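Local structure of hypoxanthine-guanine-xanthine phosphoribosyltransferase (Tritrichomonas foetus, 1HGX) at residues Asp18-Arg23 and Pro172-Leu177; Glu26-Leu31 and Lys58-Gln63; Asp55-Lys58 and Gln63-Pro66; Gln113-Leu118 and Asp142-Tyr147; Cys129-Lys134 and Tyr160-His165. The protein transfers the 5-phosphoribosyl group of 5-phospho-alpha-D-ribose 1-diphosphate to hypoxanthine, guanine or xanthine, forming IMP, GMP or XMP in purine salvage. All coordinates share one frame; numbering follows the deposited sequence.

Interaction 1. Residues Asp18-Arg23 and Pro172-Leu177; sequences DDIQKR and PVIGIL
The small antiparallel sheet of strands 10-15, 174-177 and 157-158, part of what in type I phosphoribosyltransferases is called the hood, meets helix 17-35 where I20 is pushed into the start of strand 174-177. A single methyl does most of the touching. I20 CD1 lies 4.0 Å from I174 CG1 and 4.1 Å from I174 CD1, while the same methyl passes 4.2 Å from V173 CA and 3.9 Å from P172 O, so that it covers the backbone at the entry to the strand as well as its first side chain. I20 gets there by an extended branch: CG1 lies beside the backbone N (chi1 -69°) and CD1 continues straight on from it (chi2 165°). I174 has nearly the same shape, and the two branches cross obliquely, the isoleucines meeting along their CG1-CD1 arms. The result is a small, buried, apolar contact that hides 107 Å² between the two segments. I20 also packs on Y160, and I174 also touches L131, which brings this end of the helix close to the nucleotide pocket; the side chain of I174 is about 8 Å from the bound GMP. Strand 174-177 is itself the middle member of its sheet, I174 pairing with L14 and Y15 of strand 10-15 and G175 with I158 of strand 157-158.

Interaction 2. Residues Glu26-Leu31 and Lys58-Gln63; sequences ELAAEL and KHLDFQ
A28 and H59 bring their CA atoms to within 6.0 Å, a close approach of helix 17-35 to the loop that follows helix 50-57, consistent with the small side chain at this point of the helix. A28 CB stands 3.5 Å from H59 CB, a tight methyl-to-methylene contact. With CG beside the backbone N (chi1 -64°), the imidazole leads off from this point and stands obliquely to the alanine methyl, while its ND1 is hydrogen-bonded to D55 O, back in the preceding helix. L60 adds a second contact: its CD1 lies 3.9 Å from A28 CB and equally near A28 O, laying a methyl against the helix backbone. Farther along, F62 packs on T32 and Y35 of the same helix. D61 OD1 and Q63 NE2 are hydrogen-bonded to N170 ND2 and H165 O of the second subunit. The loop leading from helix 50-57 to strand 65-72, part of a beta-alpha-beta unit of the phosphoribosyltransferase fold, thus packs on helix 17-35 through an alanine.

Interaction 3. Residues Asp55-Lys58 and Gln63-Pro66; sequences DLLK and QLEP
L57 of helix 50-57 meets the incoming strand through L64 and P66, with the CA atoms of L57 and L64 9.2 Å apart. Q63 comes first and points its amide to the second subunit, where NE2 bonds H165 O. L64 follows, its CG held between backbone N and carbonyl carbon (chi1 58°), and its CD1 lies 4.3 Å from L57 CG. At E65 the chain enters the sheet, pairing with P40 and M42, and E65 OE1 forms a salt bridge with R96 NH2. P66 then faces the helix again, its CG 4.4 Å from L57 CD2. L57 thus touches two residues, L64 just before the strand and P66 within it, and L57 and L64 both also touch M42 of strand 41-45. At the dimer face, D55 OD1 receives K58 NZ of the second subunit in a salt bridge. Helix 50-57 packing on the strands it joins, 41-45 and 65-72, is the usual arrangement of a beta-alpha-beta crossover in the phosphoribosyltransferase fold.

Interaction 4. Residues Gln113-Leu118 and Asp142-Tyr147; sequences QLLNNL and DVPIDY
L115 touching V143 and P144 is a small surface contact of apolar side chains in the phosphoribosyltransferase fold, between helix 109-119 and the loop that leads into strand 147-152. The first residues of the helix belong to the GMP-binding segment 102-110, part of the PRPP-binding motif of this family, so its packing lies next to the active site: the side chain of V143 comes within about 4 Å of G108 and about 7 Å of the bound nucleotide. Only 80 Å² is buried, and the CA atoms of L115 and V143 stay 8.6 Å apart, so the gap is spanned mainly by the leucine. L115 does so by stretching fully, with CG beside the backbone N (chi1 -71°) and CD1 continuing in line (chi2 -177°). Its side chain also rests on V128 of strand 125-130, so the leucine of the helix touches both loop and sheet. The loop is tied to that same strand by D146 OD2, which accepts a hydrogen bond from V128 N, and by backbone pairing of Y147. Both neighbours share one methyl of the leucine: L115 CD1 lies 4.1 Å from V143 CG1, approached at a slant, and 4.2 Å from P144 CD.

Interaction 5. Residues Cys129-Lys134 and Tyr160-His165; sequences CTLCDK and YGFDFH. With 5GP (guanosine-5'-monophosphate), chain C.
L131 CD1 sits at the junction of two aromatic rings, 3.8 Å from F162 CE2 and 3.9 Å from Y160 CD2. It meets the tyrosine at the edge and in the ring plane, whereas its approach to the phenylalanine is oblique. C132 adds a sulfur-aromatic contact: SG lies 4.1 Å from F162 CE2, and its direction to the ring centre is oblique, 70° off the normal. At the far side of its ring F162 CD1 comes 3.8 Å from N2 of the bound GMP, so the ring bridges L131 and C132 to the base. D163 O lies 3.2 Å from the same N2. K134, bent at its third torsion (chi3 -67°), grips the other edge of the purine: NZ donates to GMP O6 at 3.0 Å and to N7 at 3.2 Å, and it has a further hydrogen bond to R155 O. In the next layer, T130 OG1 donates to C132 O over 2.9 Å and ties the corner at L131, while Y160 OH is hydrogen-bonded to D55 of helix 50-57. I104 also lies against both C132 and F162. O6 and N7 are features that guanine, hypoxanthine and xanthine have in common, so recognition by K134 is consistent with acceptance of all three bases.

In the fold
Interaction 1 joins segments near the two ends of the chain, and the other four fall between them. Interactions 2 and 3 come next, about 8 Å apart between centres, sharing K58 and Q63 and both reaching the second subunit. Interactions 4 and 5 interleave along the chain, with centres about 17 Å apart, and meet where Y147 O pairs with T130 N. Helix 17-35 serves interactions 1 and 2; the eight-stranded sheet is reached by 3 and 5. Interaction 5, its centre about 10 Å from that of interaction 1, lines the GMP pocket. A chain of direct contacts thus runs from the nucleotide pocket by way of Y160 and D55 to residues at the subunit interface.

Interaction 1. Residues Asp18-Arg23 and Pro172-Leu177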
# COMPACT_ATOMS: atom_id res chain seq x y z
N ASP A 18 6.87 -13.87 12.18
CA ASP A 18 5.88 -14.50 13.05
C ASP A 18 5.41 -13.53 14.13
O ASP A 18 4.22 -13.45 14.41
CB ASP A 18 6.44 -15.78 13.67
CG ASP A 18 6.72 -16.86 12.63
OD1 ASP A 18 5.85 -17.09 11.76
OD2 ASP A 18 7.81 -17.47 12.68
N ASP A 19 6.35 -12.79 14.72
CA ASP A 19 6.02 -11.81 15.77
C ASP A 19 5.15 -10.71 15.19
O ASP A 19 4.18 -10.29 15.81
CB ASP A 19 7.28 -11.17 16.34
CG ASP A 19 8.25 -12.18 16.94
OD1 ASP A 19 7.79 -13.20 17.50
OD2 ASP A 19 9.48 -11.95 16.86
N ILE A 20 5.54 -10.21 14.03
CA ILE A 20 4.84 -9.14 13.34
C ILE A 20 3.40 -9.54 13.03
O ILE A 20 2.47 -8.85 13.42
CB ILE A 20 5.59 -8.77 12.03
CG1 ILE A 20 6.93 -8.09 12.37
CG2 ILE A 20 4.73 -7.88 11.12
CD1 ILE A 20 7.89 -8.02 11.21
N GLN A 21 3.23 -10.70 12.39
CA GLN A 21 1.91 -11.18 12.02
C GLN A 21 0.99 -11.44 13.21
O GLN A 21 -0.22 -11.22 13.14
CB GLN A 21 2.04 -12.39 11.11
CG GLN A 21 2.70 -12.05 9.77
CD GLN A 21 2.04 -10.85 9.08
OE1 GLN A 21 0.80 -10.74 9.02
NE2 GLN A 21 2.85 -9.95 8.55
N LYS A 22 1.56 -11.90 14.32
CA LYS A 22 0.78 -12.14 15.52
C LYS A 22 0.29 -10.79 16.05
O LYS A 22 -0.89 -10.63 16.39
CB LYS A 22 1.67 -12.83 16.56
CG LYS A 22 1.05 -13.00 17.92
CD LYS A 22 2.00 -13.77 18.82
CE LYS A 22 1.44 -13.94 20.21
NZ LYS A 22 1.39 -12.64 20.92
N ARG A 23 1.18 -9.81 16.10
CA ARG A 23 0.83 -8.48 16.59
C ARG A 23 -0.26 -7.83 15.73
O ARG A 23 -1.18 -7.19 16.24
CB ARG A 23 2.07 -7.58 16.62
CG ARG A 23 1.83 -6.25 17.32
CD ARG A 23 1.57 -6.48 18.80
NE ARG A 23 1.19 -5.25 19.48
CZ ARG A 23 0.06 -5.08 20.14
NH1 ARG A 23 -0.82 -6.07 20.24
NH2 ARG A 23 -0.22 -3.90 20.69
N PRO A 172 11.68 -9.38 5.67
CA PRO A 172 10.51 -9.88 6.41
C PRO A 172 10.59 -9.69 7.93
O PRO A 172 9.78 -10.24 8.67
CB PRO A 172 10.48 -11.36 6.02
CG PRO A 172 11.93 -11.69 5.94
CD PRO A 172 12.50 -10.51 5.18
N VAL A 173 11.55 -8.90 8.38
CA VAL A 173 11.75 -8.66 9.80
C VAL A 173 11.98 -7.17 10.07
O VAL A 173 12.20 -6.38 9.16
CB VAL A 173 13.01 -9.41 10.33
CG1 VAL A 173 12.88 -10.91 10.10
CG2 VAL A 173 14.27 -8.88 9.66
N ILE A 174 11.91 -6.80 11.34
CA ILE A 174 12.20 -5.44 11.76
C ILE A 174 13.55 -5.62 12.47
O ILE A 174 13.69 -6.47 13.35
CB ILE A 174 11.12 -4.93 12.73
CG1 ILE A 174 9.84 -4.61 11.95
CG2 ILE A 174 11.63 -3.71 13.51
CD1 ILE A 174 8.66 -4.30 12.83
N GLY A 175 14.56 -4.88 12.04
CA GLY A 175 15.87 -5.03 12.66
C GLY A 175 16.66 -3.75 12.68
O GLY A 175 16.20 -2.73 12.18
N ILE A 176 17.85 -3.82 13.25
CA ILE A 176 18.75 -2.67 13.39
C ILE A 176 19.77 -2.65 12.26
O ILE A 176 20.41 -3.66 11.97
CB ILE A 176 19.50 -2.74 14.75
CG1 ILE A 176 18.51 -2.60 15.91
CG2 ILE A 176 20.58 -1.66 14.83
CD1 ILE A 176 19.08 -2.91 17.27
N LEU A 177 19.92 -1.49 11.64
CA LEU A 177 20.87 -1.30 10.55
C LEU A 177 22.26 -1.24 11.19
O LEU A 177 22.45 -0.54 12.18
CB LEU A 177 20.56 0.02 9.83
CG LEU A 177 21.03 0.40 8.42
CD1 LEU A 177 21.94 1.61 8.48
CD2 LEU A 177 21.69 -0.77 7.72

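Interaction 2. Residues Glu26-Leu31 and Lys58-Gln63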
# COMPACT_ATOMS: atom_id res chain seq x y z
N GLU A 26 -3.56 -9.15 16.53
CA GLU A 26 -3.99 -8.58 17.81
C GLU A 26 -4.52 -7.16 17.63
O GLU A 26 -5.57 -6.80 18.19
CB GLU A 26 -2.83 -8.57 18.81
CG GLU A 26 -2.36 -9.95 19.23
CD GLU A 26 -1.09 -9.94 20.06
OE1 GLU A 26 -0.39 -8.91 20.11
OE2 GLU A 26 -0.79 -10.98 20.67
N LEU A 27 -3.80 -6.36 16.86
CA LEU A 27 -4.21 -4.98 16.59
C LEU A 27 -5.52 -4.94 15.82
O LEU A 27 -6.42 -4.19 16.17
CB LEU A 27 -3.12 -4.23 15.81
CG LEU A 27 -1.90 -3.82 16.64
CD1 LEU A 27 -0.83 -3.21 15.75
CD2 LEU A 27 -2.34 -2.84 17.73
N ALA A 28 -5.63 -5.78 14.79
CA ALA A 28 -6.84 -5.83 13.97
C ALA A 28 -8.06 -6.14 14.84
O ALA A 28 -9.13 -5.55 14.65
CB ALA A 28 -6.68 -6.87 12.87
N ALA A 29 -7.89 -7.02 15.82
CA ALA A 29 -8.98 -7.38 16.73
C ALA A 29 -9.36 -6.17 17.55
O ALA A 29 -10.54 -5.87 17.76
CB ALA A 29 -8.54 -8.51 17.64
N GLU A 30 -8.34 -5.45 18.02
CA GLU A 30 -8.56 -4.27 18.83
C GLU A 30 -9.25 -3.16 18.04
O GLU A 30 -10.18 -2.52 18.52
CB GLU A 30 -7.23 -3.77 19.37
CG GLU A 30 -7.31 -3.42 20.83
CD GLU A 30 -6.15 -2.56 21.30
OE1 GLU A 30 -5.00 -2.84 20.91
OE2 GLU A 30 -6.41 -1.60 22.07
N LEU A 31 -8.81 -2.96 16.80
CA LEU A 31 -9.38 -1.95 15.93
C LEU A 31 -10.85 -2.24 15.61
O LEU A 31 -11.68 -1.33 15.61
CB LEU A 31 -8.58 -1.84 14.63
CG LEU A 31 -7.13 -1.38 14.79
CD1 LEU A 31 -6.39 -1.45 13.46
CD2 LEU A 31 -7.11 0.02 15.35
N LYS A 58 -6.06 -6.56 5.61
CA LYS A 58 -6.39 -7.94 5.24
C LYS A 58 -7.12 -8.63 6.39
O LYS A 58 -7.67 -9.72 6.22
CB LYS A 58 -5.13 -8.72 4.89
CG LYS A 58 -4.53 -8.32 3.57
CD LYS A 58 -3.18 -8.96 3.41
CE LYS A 58 -2.52 -8.49 2.13
NZ LYS A 58 -1.09 -8.89 2.13
N HIS A 59 -7.11 -8.01 7.56
CA HIS A 59 -7.77 -8.56 8.73
C HIS A 59 -8.98 -7.76 9.16
O HIS A 59 -9.58 -8.08 10.18
CB HIS A 59 -6.79 -8.63 9.90
CG HIS A 59 -5.64 -9.56 9.66
ND1 HIS A 59 -4.51 -9.18 8.98
CD2 HIS A 59 -5.47 -10.86 9.97
CE1 HIS A 59 -3.69 -10.21 8.87
NE2 HIS A 59 -4.25 -11.24 9.47
N LEU A 60 -9.31 -6.72 8.43
CA LEU A 60 -10.45 -5.89 8.80
C LEU A 60 -11.66 -6.27 7.97
O LEU A 60 -11.79 -5.90 6.80
CB LEU A 60 -10.11 -4.41 8.62
CG LEU A 60 -9.60 -3.60 9.81
CD1 LEU A 60 -9.04 -4.46 10.92
CD2 LEU A 60 -8.58 -2.61 9.32
N ASP A 61 -12.59 -6.96 8.61
CA ASP A 61 -13.79 -7.46 7.97
C ASP A 61 -15.00 -6.53 8.05
O ASP A 61 -16.09 -6.95 8.44
CB ASP A 61 -14.12 -8.82 8.57
CG ASP A 61 -15.06 -9.64 7.70
OD1 ASP A 61 -14.99 -9.51 6.46
OD2 ASP A 61 -15.86 -10.41 8.28
N PHE A 62 -14.82 -5.26 7.71
CA PHE A 62 -15.91 -4.29 7.73
C PHE A 62 -15.68 -3.17 6.73
O PHE A 62 -14.58 -3.04 6.17
CB PHE A 62 -16.14 -3.73 9.15
CG PHE A 62 -14.91 -3.16 9.80
CD1 PHE A 62 -14.53 -1.84 9.58
CD2 PHE A 62 -14.15 -3.93 10.68
CE1 PHE A 62 -13.42 -1.29 10.22
CE2 PHE A 62 -13.03 -3.39 11.33
CZ PHE A 62 -12.66 -2.07 11.10
N GLN A 63 -16.72 -2.39 6.44
CA GLN A 63 -16.62 -1.29 5.50
C GLN A 63 -15.74 -0.18 6.06
O GLN A 63 -15.92 0.26 7.20
CB GLN A 63 -18.02 -0.75 5.19
CG GLN A 63 -18.05 0.34 4.14
CD GLN A 63 -19.46 0.81 3.87
OE1 GLN A 63 -20.25 1.00 4.78
NE2 GLN A 63 -19.79 1.00 2.61

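Interaction 3. Residues Asp55-Lys58 and Gln63-Pro66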
# COMPACT_ATOMS: atom_id res chain seq x y z
N ASP A 55 -1.35 -5.14 5.52
CA ASP A 55 -1.48 -6.35 6.33
C ASP A 55 -2.63 -6.23 7.32
O ASP A 55 -3.35 -7.21 7.56
CB ASP A 55 -0.17 -6.68 7.05
CG ASP A 55 0.80 -7.46 6.17
OD1 ASP A 55 0.39 -7.94 5.09
OD2 ASP A 55 1.98 -7.60 6.55
N LEU A 56 -2.81 -5.04 7.87
CA LEU A 56 -3.90 -4.77 8.80
C LEU A 56 -5.23 -4.89 8.08
O LEU A 56 -6.16 -5.54 8.58
CB LEU A 56 -3.81 -3.35 9.37
CG LEU A 56 -3.00 -3.04 10.63
CD1 LEU A 56 -3.16 -1.55 10.91
CD2 LEU A 56 -3.50 -3.85 11.84
N LEU A 57 -5.34 -4.23 6.93
CA LEU A 57 -6.56 -4.23 6.13
C LEU A 57 -7.00 -5.63 5.71
O LEU A 57 -8.19 -5.87 5.50
CB LEU A 57 -6.43 -3.32 4.91
CG LEU A 57 -6.98 -1.90 5.04
CD1 LEU A 57 -6.50 -1.20 6.30
CD2 LEU A 57 -6.60 -1.10 3.80
N LYS A 58 -6.06 -6.56 5.61
CA LYS A 58 -6.39 -7.94 5.24
C LYS A 58 -7.12 -8.63 6.39
O LYS A 58 -7.67 -9.72 6.22
CB LYS A 58 -5.13 -8.72 4.89
CG LYS A 58 -4.53 -8.32 3.57
CD LYS A 58 -3.18 -8.96 3.41
CE LYS A 58 -2.52 -8.49 2.13
NZ LYS A 58 -1.09 -8.89 2.13
N GLN A 63 -16.72 -2.39 6.44
CA GLN A 63 -16.62 -1.29 5.50
C GLN A 63 -15.74 -0.18 6.06
O GLN A 63 -15.92 0.26 7.20
CB GLN A 63 -18.02 -0.75 5.19
CG GLN A 63 -18.05 0.34 4.14
CD GLN A 63 -19.46 0.81 3.87
OE1 GLN A 63 -20.25 1.00 4.78
NE2 GLN A 63 -19.79 1.00 2.61
N LEU A 64 -14.77 0.25 5.27
CA LEU A 64 -13.84 1.31 5.66
C LEU A 64 -13.38 1.99 4.39
O LEU A 64 -13.44 1.40 3.31
CB LEU A 64 -12.64 0.71 6.42
CG LEU A 64 -11.79 -0.36 5.73
CD1 LEU A 64 -10.65 0.26 4.94
CD2 LEU A 64 -11.26 -1.30 6.80
N GLU A 65 -12.91 3.22 4.49
CA GLU A 65 -12.49 3.98 3.32
C GLU A 65 -11.01 4.30 3.39
O GLU A 65 -10.58 5.06 4.26
CB GLU A 65 -13.31 5.25 3.25
CG GLU A 65 -13.04 6.13 2.05
CD GLU A 65 -14.16 7.11 1.79
OE1 GLU A 65 -15.07 7.23 2.65
OE2 GLU A 65 -14.14 7.76 0.73
N PRO A 66 -10.19 3.71 2.52
CA PRO A 66 -8.77 4.00 2.58
C PRO A 66 -8.44 5.38 2.00
O PRO A 66 -9.15 5.88 1.13
CB PRO A 66 -8.14 2.91 1.70
CG PRO A 66 -9.16 1.82 1.67
CD PRO A 66 -10.45 2.62 1.57

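Interaction 4. Residues Gln113-Leu118 and Asp142-Tyr147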
# COMPACT_ATOMS: atom_id res chain seq x y z
N GLN A 113 2.49 17.47 14.07
CA GLN A 113 2.08 18.42 13.05
C GLN A 113 0.94 17.86 12.19
O GLN A 113 0.00 18.59 11.84
CB GLN A 113 3.27 18.79 12.17
CG GLN A 113 4.40 19.41 12.97
CD GLN A 113 5.42 20.08 12.11
OE1 GLN A 113 5.48 21.30 12.04
NE2 GLN A 113 6.24 19.28 11.43
N LEU A 114 0.99 16.57 11.90
CA LEU A 114 -0.03 15.91 11.11
C LEU A 114 -1.36 15.94 11.86
O LEU A 114 -2.40 16.28 11.29
CB LEU A 114 0.37 14.46 10.81
CG LEU A 114 0.09 13.89 9.42
CD1 LEU A 114 -0.12 12.39 9.53
CD2 LEU A 114 -1.12 14.52 8.78
N LEU A 115 -1.32 15.63 13.15
CA LEU A 115 -2.54 15.64 13.96
C LEU A 115 -3.17 17.04 14.05
O LEU A 115 -4.40 17.17 13.99
CB LEU A 115 -2.28 15.08 15.36
CG LEU A 115 -2.03 13.57 15.45
CD1 LEU A 115 -1.86 13.18 16.91
CD2 LEU A 115 -3.21 12.81 14.84
N ASN A 116 -2.34 18.07 14.19
CA ASN A 116 -2.85 19.44 14.27
C ASN A 116 -3.52 19.78 12.95
O ASN A 116 -4.58 20.40 12.94
CB ASN A 116 -1.73 20.45 14.55
CG ASN A 116 -1.28 20.46 16.01
OD1 ASN A 116 -2.06 20.15 16.92
ND2 ASN A 116 -0.03 20.85 16.24
N ASN A 117 -2.92 19.39 11.84
CA ASN A 117 -3.50 19.65 10.53
C ASN A 117 -4.85 18.95 10.39
O ASN A 117 -5.85 19.56 10.03
CB ASN A 117 -2.56 19.21 9.41
CG ASN A 117 -3.19 19.36 8.02
OD1 ASN A 117 -4.11 18.64 7.67
ND2 ASN A 117 -2.66 20.29 7.22
N LEU A 118 -4.89 17.66 10.74
CA LEU A 118 -6.13 16.88 10.62
C LEU A 118 -7.26 17.30 11.56
O LEU A 118 -8.43 17.29 11.18
CB LEU A 118 -5.85 15.38 10.77
CG LEU A 118 -4.92 14.71 9.74
CD1 LEU A 118 -4.72 13.26 10.12
CD2 LEU A 118 -5.47 14.81 8.33
N ASP A 142 4.26 15.54 22.89
CA ASP A 142 3.41 14.56 23.55
C ASP A 142 2.29 14.07 22.62
O ASP A 142 1.14 14.50 22.73
CB ASP A 142 2.80 15.17 24.82
CG ASP A 142 2.28 14.13 25.79
OD1 ASP A 142 2.36 12.91 25.52
OD2 ASP A 142 1.78 14.54 26.86
N VAL A 143 2.65 13.16 21.72
CA VAL A 143 1.70 12.59 20.77
C VAL A 143 0.93 11.41 21.37
O VAL A 143 1.54 10.44 21.86
CB VAL A 143 2.43 12.10 19.49
CG1 VAL A 143 1.45 11.44 18.52
CG2 VAL A 143 3.13 13.27 18.82
N PRO A 144 -0.41 11.49 21.42
CA PRO A 144 -1.20 10.39 21.98
C PRO A 144 -1.21 9.24 20.98
O PRO A 144 -1.57 9.42 19.81
CB PRO A 144 -2.58 11.00 22.17
CG PRO A 144 -2.66 11.99 21.04
CD PRO A 144 -1.28 12.62 21.03
N ILE A 145 -0.73 8.08 21.43
CA ILE A 145 -0.67 6.89 20.58
C ILE A 145 -1.71 5.91 21.09
O ILE A 145 -1.56 5.37 22.18
CB ILE A 145 0.73 6.24 20.64
CG1 ILE A 145 1.78 7.26 20.20
CG2 ILE A 145 0.78 4.97 19.80
CD1 ILE A 145 3.21 6.80 20.38
N ASP A 146 -2.78 5.71 20.33
CA ASP A 146 -3.84 4.82 20.76
C ASP A 146 -3.56 3.35 20.53
O ASP A 146 -3.99 2.52 21.32
CB ASP A 146 -5.15 5.22 20.11
CG ASP A 146 -5.42 6.68 20.27
OD1 ASP A 146 -5.93 7.07 21.33
OD2 ASP A 146 -5.05 7.46 19.36
N TYR A 147 -2.89 3.02 19.44
CA TYR A 147 -2.56 1.63 19.13
C TYR A 147 -1.11 1.63 18.71
O TYR A 147 -0.71 2.46 17.91
CB TYR A 147 -3.43 1.12 17.98
CG TYR A 147 -4.90 1.35 18.17
CD1 TYR A 147 -5.66 0.49 18.97
CD2 TYR A 147 -5.52 2.46 17.60
CE1 TYR A 147 -7.02 0.74 19.19
CE2 TYR A 147 -6.87 2.72 17.81
CZ TYR A 147 -7.61 1.86 18.61
OH TYR A 147 -8.94 2.13 18.84

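Interaction 5. Residues Cys129-Lys134 and Tyr160-His165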
# COMPACT_ATOMS: atom_id res chain seq x y z
N CYS A 129 -2.43 4.94 15.04
CA CYS A 129 -1.99 3.55 15.10
C CYS A 129 -0.60 3.52 14.47
O CYS A 129 -0.43 3.80 13.29
CB CYS A 129 -2.94 2.65 14.30
SG CYS A 129 -2.39 0.93 14.21
N THR A 130 0.41 3.20 15.27
CA THR A 130 1.77 3.15 14.75
C THR A 130 2.36 1.74 14.89
O THR A 130 2.06 1.02 15.85
CB THR A 130 2.68 4.21 15.44
OG1 THR A 130 3.92 4.33 14.73
CG2 THR A 130 2.95 3.86 16.91
N LEU A 131 3.13 1.32 13.90
CA LEU A 131 3.74 -0.00 13.95
C LEU A 131 4.77 0.01 15.07
O LEU A 131 4.79 -0.90 15.91
CB LEU A 131 4.41 -0.34 12.61
CG LEU A 131 4.70 -1.79 12.18
CD1 LEU A 131 6.14 -1.87 11.72
CD2 LEU A 131 4.42 -2.82 13.26
N CYS A 132 5.59 1.05 15.11
CA CYS A 132 6.63 1.17 16.13
C CYS A 132 6.68 2.52 16.81
O CYS A 132 6.31 3.54 16.24
CB CYS A 132 8.02 0.92 15.54
SG CYS A 132 8.36 -0.73 14.93
N ASP A 133 7.14 2.49 18.05
CA ASP A 133 7.35 3.71 18.81
C ASP A 133 8.81 3.60 19.28
O ASP A 133 9.16 2.67 20.00
CB ASP A 133 6.42 3.79 20.02
CG ASP A 133 6.61 5.07 20.80
OD1 ASP A 133 7.13 6.05 20.24
OD2 ASP A 133 6.22 5.10 21.98
N LYS A 134 9.66 4.50 18.80
CA LYS A 134 11.07 4.48 19.18
C LYS A 134 11.22 5.05 20.59
O LYS A 134 10.78 6.15 20.88
CB LYS A 134 11.91 5.28 18.19
CG LYS A 134 13.41 5.12 18.42
CD LYS A 134 14.24 5.86 17.39
CE LYS A 134 14.09 5.27 16.01
NZ LYS A 134 15.12 5.79 15.08
N TYR A 160 10.64 -4.56 6.72
CA TYR A 160 9.18 -4.54 6.71
C TYR A 160 8.63 -3.14 6.43
O TYR A 160 7.84 -2.60 7.21
CB TYR A 160 8.65 -5.08 8.05
CG TYR A 160 7.16 -5.32 8.06
CD1 TYR A 160 6.58 -6.25 7.20
CD2 TYR A 160 6.33 -4.60 8.93
CE1 TYR A 160 5.19 -6.46 7.21
CE2 TYR A 160 4.96 -4.80 8.94
CZ TYR A 160 4.40 -5.73 8.08
OH TYR A 160 3.04 -5.93 8.11
N GLY A 161 9.06 -2.56 5.32
CA GLY A 161 8.62 -1.22 4.98
C GLY A 161 9.64 -0.14 5.32
O GLY A 161 9.67 0.89 4.64
N PHE A 162 10.43 -0.35 6.37
CA PHE A 162 11.46 0.63 6.77
C PHE A 162 12.66 0.50 5.83
O PHE A 162 13.23 -0.58 5.71
CB PHE A 162 11.94 0.38 8.20
CG PHE A 162 10.90 0.62 9.25
CD1 PHE A 162 10.44 1.90 9.50
CD2 PHE A 162 10.40 -0.43 9.99
CE1 PHE A 162 9.48 2.13 10.49
CE2 PHE A 162 9.44 -0.21 10.99
CZ PHE A 162 8.98 1.07 11.23
N ASP A 163 13.04 1.60 5.19
CA ASP A 163 14.17 1.59 4.26
C ASP A 163 15.31 2.49 4.72
O ASP A 163 15.16 3.30 5.63
CB ASP A 163 13.72 2.09 2.88
CG ASP A 163 13.63 3.62 2.80
OD1 ASP A 163 12.64 4.19 3.30
OD2 ASP A 163 14.57 4.26 2.27
N PHE A 164 16.43 2.35 4.03
CA PHE A 164 17.61 3.18 4.23
C PHE A 164 18.13 3.35 2.81
O PHE A 164 18.54 2.38 2.17
CB PHE A 164 18.67 2.50 5.09
CG PHE A 164 19.96 3.27 5.15
CD1 PHE A 164 20.05 4.45 5.88
CD2 PHE A 164 21.07 2.85 4.43
CE1 PHE A 164 21.22 5.22 5.88
CE2 PHE A 164 22.24 3.61 4.41
CZ PHE A 164 22.32 4.79 5.14
N HIS A 165 18.06 4.57 2.28
CA HIS A 165 18.51 4.85 0.92
C HIS A 165 17.80 3.99 -0.11
O HIS A 165 18.42 3.46 -1.03
CB HIS A 165 20.03 4.67 0.80
CG HIS A 165 20.82 5.76 1.46
ND1 HIS A 165 22.16 5.64 1.74
CD2 HIS A 165 20.44 6.98 1.92
CE1 HIS A 165 22.58 6.74 2.34
NE2 HIS A 165 21.55 7.57 2.46
P 5GP C . 9.70 12.12 14.09
O1P 5GP C . 8.82 11.36 15.00
O2P 5GP C . 9.03 13.27 13.47
O3P 5GP C . 10.99 12.44 14.74
O5' 5GP C . 10.17 11.10 13.01
C5' 5GP C . 9.37 10.08 12.44
C4' 5GP C . 9.66 10.03 10.99
O4' 5GP C . 11.01 9.61 10.70
C3' 5GP C . 8.76 9.07 10.28
O3' 5GP C . 8.69 9.55 8.94
C2' 5GP C . 9.59 7.85 10.32
O2' 5GP C . 9.21 6.97 9.27
C1' 5GP C . 11.04 8.30 10.14
N9 5GP C . 11.96 7.44 10.98
C8 5GP C . 12.19 7.57 12.34
N7 5GP C . 12.99 6.66 12.84
C5 5GP C . 13.32 5.84 11.76
C6 5GP C . 14.06 4.61 11.74
O6 5GP C . 14.70 4.12 12.67
N1 5GP C . 14.00 3.97 10.52
C2 5GP C . 13.32 4.45 9.40
N2 5GP C . 13.47 3.77 8.26
N3 5GP C . 12.65 5.63 9.40
C4 5GP C . 12.65 6.26 10.62